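Local coordinates for protein putidaredoxin reductase (Pseudomonas putida, PDB 1Q1R) that probably passes electrons from NADH through its bound FAD to putidaredoxin, the iron-sulfur partner that feeds cytochrome P450cam, at residues Ile160-Ala165 against His199-Ala204. Numbering follows the deposited sequence.
Sequences IGLEVA and HLHREA. With FAD (flavin-adenine dinucleotide), chain C.
His201 reaches from helix 191-204 to Leu162 and Ala165 on helix 159-170, joining two helices that follow successive strands of a parallel sheet in the glutathione reductase fold. Helix 159-170 follows strand 151-155, and Gly161 fits the last glycine of a GxGxxG pattern, consistent with the second, NADH-binding Rossmann unit of this family. The tight part is small: one imidazole meets one turn of helix, and the nearest CA atoms, Ala165 CA and His201 CA, are 8.1 Å apart. Leu162 CD2 lies over one face of the His201 ring, 4.0 Å from its centroid and 23° off the normal, a CH-pi contact shifted toward the NE2 side, where Leu162 CD2 to His201 NE2 is 3.7 Å. Leu162 CB also approaches His201 NE2, at 3.8 Å. With CG anti to its own carbonyl carbon (chi1 -75°), His201 extends its ring from the helix to the Leu162 backbone. Ala165 CB, 4.4 Å from His201 ND1, is a looser neighbour, oblique to the ring. No hydrogen bond links the two segments. His201 NE2 instead bonds to Gln333 OE1 on strand 328-333, and Tyr334 meets the ring edge-to-face, so the C-terminal part of the chain also shares in fixing the imidazole. On the far side of helix 191-204, His199, Arg202 and Glu203 are exposed to solvent and leave the contact to His201. The other helix carries its remaining side chains elsewhere: Glu163 pairs with Lys50, itself hydrogen-bonded to FAD, while Ile160 CD1 sits 3.5 Å from C6 of the flavin. Back at the imidazole, the closest approach between the two segments is carbon to oxygen, His201 CE1 lying 3.2 Å from Leu162 O.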
loop_
_atom_site.group_PDB
_atom_site.type_symbol
_atom_site.label_atom_id
_atom_site.label_comp_id
_atom_site.label_asym_id
_atom_site.label_seq_id
_atom_site.Cartn_x
_atom_site.Cartn_y
_atom_site.Cartn_z
ATOM N N ILE A 160 3.087 -3.373 7.213
ATOM C CA ILE A 160 3.456 -4.669 6.660
ATOM C C ILE A 160 4.415 -5.389 7.605
ATOM O O ILE A 160 4.301 -6.595 7.812
ATOM C CB ILE A 160 4.105 -4.532 5.264
ATOM C CG1 ILE A 160 3.214 -3.679 4.356
ATOM C CG2 ILE A 160 4.301 -5.908 4.644
ATOM C CD1 ILE A 160 1.754 -4.103 4.333
ATOM N N GLY A 161 5.354 -4.648 8.188
ATOM C CA GLY A 161 6.287 -5.263 9.115
ATOM C C GLY A 161 5.521 -5.854 10.283
ATOM O O GLY A 161 5.796 -6.972 10.735
ATOM N N LEU A 162 4.544 -5.098 10.774
ATOM C CA LEU A 162 3.714 -5.547 11.887
ATOM C C LEU A 162 2.865 -6.759 11.494
ATOM O O LEU A 162 2.667 -7.679 12.292
ATOM C CB LEU A 162 2.810 -4.405 12.351
ATOM C CG LEU A 162 3.577 -3.218 12.947
ATOM C CD1 LEU A 162 2.619 -2.051 13.194
ATOM C CD2 LEU A 162 4.260 -3.661 14.236
ATOM N N GLU A 163 2.346 -6.753 10.271
ATOM C CA GLU A 163 1.539 -7.880 9.805
ATOM C C GLU A 163 2.411 -9.126 9.652
ATOM O O GLU A 163 1.966 -10.246 9.910
ATOM C CB GLU A 163 0.857 -7.527 8.487
ATOM C CG GLU A 163 -0.351 -6.619 8.686
ATOM C CD GLU A 163 -1.042 -6.273 7.392
ATOM O OE1 GLU A 163 -0.716 -6.896 6.358
ATOM O OE2 GLU A 163 -1.920 -5.383 7.409
ATOM N N VAL A 164 3.656 -8.928 9.236
ATOM C CA VAL A 164 4.580 -10.044 9.093
ATOM C C VAL A 164 4.866 -10.614 10.485
ATOM O O VAL A 164 4.818 -11.826 10.696
ATOM C CB VAL A 164 5.898 -9.589 8.439
ATOM C CG1 VAL A 164 6.982 -10.634 8.663
ATOM C CG2 VAL A 164 5.682 -9.364 6.951
ATOM N N ALA A 165 5.154 -9.731 11.441
ATOM C CA ALA A 165 5.435 -10.155 12.812
ATOM C C ALA A 165 4.257 -10.927 13.405
ATOM O O ALA A 165 4.447 -11.968 14.032
ATOM C CB ALA A 165 5.757 -8.934 13.690
ATOM N N HIS A 199 2.315 -2.453 22.586
ATOM C CA HIS A 199 1.862 -3.307 23.680
ATOM C C HIS A 199 1.141 -4.538 23.131
ATOM O O HIS A 199 1.282 -5.646 23.646
ATOM C CB HIS A 199 0.932 -2.526 24.616
ATOM C CG HIS A 199 0.351 -3.352 25.721
ATOM N ND1 HIS A 199 -0.879 -3.968 25.623
ATOM C CD2 HIS A 199 0.847 -3.695 26.934
ATOM C CE1 HIS A 199 -1.115 -4.654 26.726
ATOM N NE2 HIS A 199 -0.083 -4.507 27.538
ATOM N N LEU A 200 0.365 -4.335 22.075
ATOM C CA LEU A 200 -0.377 -5.422 21.457
ATOM C C LEU A 200 0.584 -6.544 21.028
ATOM O O LEU A 200 0.407 -7.707 21.398
ATOM C CB LEU A 200 -1.145 -4.861 20.257
ATOM C CG LEU A 200 -2.244 -5.626 19.510
ATOM C CD1 LEU A 200 -1.706 -6.046 18.171
ATOM C CD2 LEU A 200 -2.756 -6.803 20.319
ATOM N N HIS A 201 1.610 -6.175 20.270
ATOM C CA HIS A 201 2.598 -7.127 19.782
ATOM C C HIS A 201 3.486 -7.727 20.873
ATOM O O HIS A 201 3.699 -8.940 20.902
ATOM C CB HIS A 201 3.453 -6.459 18.707
ATOM C CG HIS A 201 2.752 -6.314 17.391
ATOM N ND1 HIS A 201 2.779 -7.295 16.422
ATOM C CD2 HIS A 201 1.981 -5.318 16.895
ATOM C CE1 HIS A 201 2.056 -6.907 15.386
ATOM N NE2 HIS A 201 1.560 -5.712 15.649
ATOM N N ARG A 202 4.002 -6.888 21.767
ATOM C CA ARG A 202 4.845 -7.383 22.851
ATOM C C ARG A 202 4.053 -8.383 23.676
ATOM O O ARG A 202 4.578 -9.409 24.102
ATOM C CB ARG A 202 5.333 -6.222 23.732
ATOM C CG ARG A 202 6.471 -5.422 23.103
ATOM C CD ARG A 202 6.842 -4.182 23.914
ATOM N NE ARG A 202 7.945 -3.452 23.291
ATOM C CZ ARG A 202 8.075 -2.129 23.298
ATOM N NH1 ARG A 202 7.168 -1.367 23.899
ATOM N NH2 ARG A 202 9.110 -1.563 22.686
ATOM N N GLU A 203 2.777 -8.086 23.888
ATOM C CA GLU A 203 1.904 -8.970 24.650
ATOM C C GLU A 203 1.817 -10.324 23.945
ATOM O O GLU A 203 1.754 -11.372 24.587
ATOM C CB GLU A 203 0.505 -8.362 24.749
ATOM C CG GLU A 203 -0.429 -9.083 25.703
ATOM C CD GLU A 203 -0.402 -8.484 27.099
ATOM O OE1 GLU A 203 0.687 -8.432 27.716
ATOM O OE2 GLU A 203 -1.479 -8.063 27.574
ATOM N N ALA A 204 1.812 -10.293 22.616
ATOM C CA ALA A 204 1.729 -11.511 21.820
ATOM C C ALA A 204 3.054 -12.281 21.813
ATOM O O ALA A 204 3.101 -13.443 21.418
ATOM C CB ALA A 204 1.313 -11.167 20.390
HETATM P PA FAD C . 2.388 -2.846 -8.044
HETATM O O1A FAD C . 3.799 -2.649 -7.633
HETATM O O2A FAD C . 1.576 -3.855 -7.326
HETATM O O5B FAD C . 2.332 -3.189 -9.607
HETATM C C5B FAD C . 3.218 -2.573 -10.550
HETATM C C4B FAD C . 3.740 -3.651 -11.517
HETATM O O4B FAD C . 4.325 -3.012 -12.707
HETATM C C3B FAD C . 4.875 -4.462 -10.874
HETATM O O3B FAD C . 4.769 -5.830 -11.291
HETATM C C2B FAD C . 6.116 -3.851 -11.476
HETATM O O2B FAD C . 7.179 -4.808 -11.505
HETATM C C1B FAD C . 5.650 -3.558 -12.888
HETATM N N9A FAD C . 6.547 -2.645 -13.649
HETATM C C8A FAD C . 7.140 -1.527 -13.193
HETATM N N7A FAD C . 7.885 -0.998 -14.172
HETATM C C5A FAD C . 7.761 -1.777 -15.244
HETATM C C6A FAD C . 8.295 -1.737 -16.533
HETATM N N6A FAD C . 9.130 -0.761 -16.886
HETATM N N1A FAD C . 7.962 -2.708 -17.421
HETATM C C2A FAD C . 7.132 -3.702 -17.076
HETATM N N3A FAD C . 6.612 -3.759 -15.841
HETATM C C4A FAD C . 6.911 -2.815 -14.916
HETATM N N1 FAD C . -3.058 -2.067 0.645
HETATM C C2 FAD C . -4.248 -1.950 1.374
HETATM O O2 FAD C . -5.062 -1.073 1.086
HETATM N N3 FAD C . -4.508 -2.849 2.424
HETATM C C4 FAD C . -3.574 -3.865 2.735
HETATM O O4 FAD C . -3.835 -4.672 3.626
HETATM C C4X FAD C . -2.380 -3.978 2.004
HETATM N N5 FAD C . -1.497 -4.986 2.261
HETATM C C5X FAD C . -0.363 -5.168 1.523
HETATM C C6 FAD C . 0.507 -6.242 1.805
HETATM C C7 FAD C . 1.668 -6.445 1.025
HETATM C C7M FAD C . 2.620 -7.604 1.377
HETATM C C8 FAD C . 1.956 -5.569 -0.053
HETATM C C8M FAD C . 3.194 -5.773 -0.940
HETATM C C9 FAD C . 1.088 -4.498 -0.332
HETATM C C9A FAD C . -0.069 -4.293 0.451
HETATM N N10 FAD C . -0.966 -3.226 0.174
HETATM C C10 FAD C . -2.130 -3.076 0.956
HETATM C "C1'" FAD C . -0.677 -2.259 -0.929
HETATM C "C2'" FAD C . -1.523 -2.578 -2.164
HETATM O "O2'" FAD C . -1.416 -3.975 -2.456
HETATM C "C3'" FAD C . -1.064 -1.749 -3.377
HETATM O "O3'" FAD C . -1.080 -0.359 -3.027
HETATM C "C4'" FAD C . -1.986 -1.989 -4.580
HETATM O "O4'" FAD C . -1.974 -3.377 -4.921
HETATM C "C5'" FAD C . -1.560 -1.173 -5.813
HETATM O "O5'" FAD C . -0.340 -1.662 -6.397
HETATM P P FAD C . 0.088 -1.126 -7.860
HETATM O O1P FAD C . -0.611 -1.944 -8.873
HETATM O O2P FAD C . -0.125 0.339 -7.884
HETATM O O3P FAD C . 1.689 -1.386 -7.921
#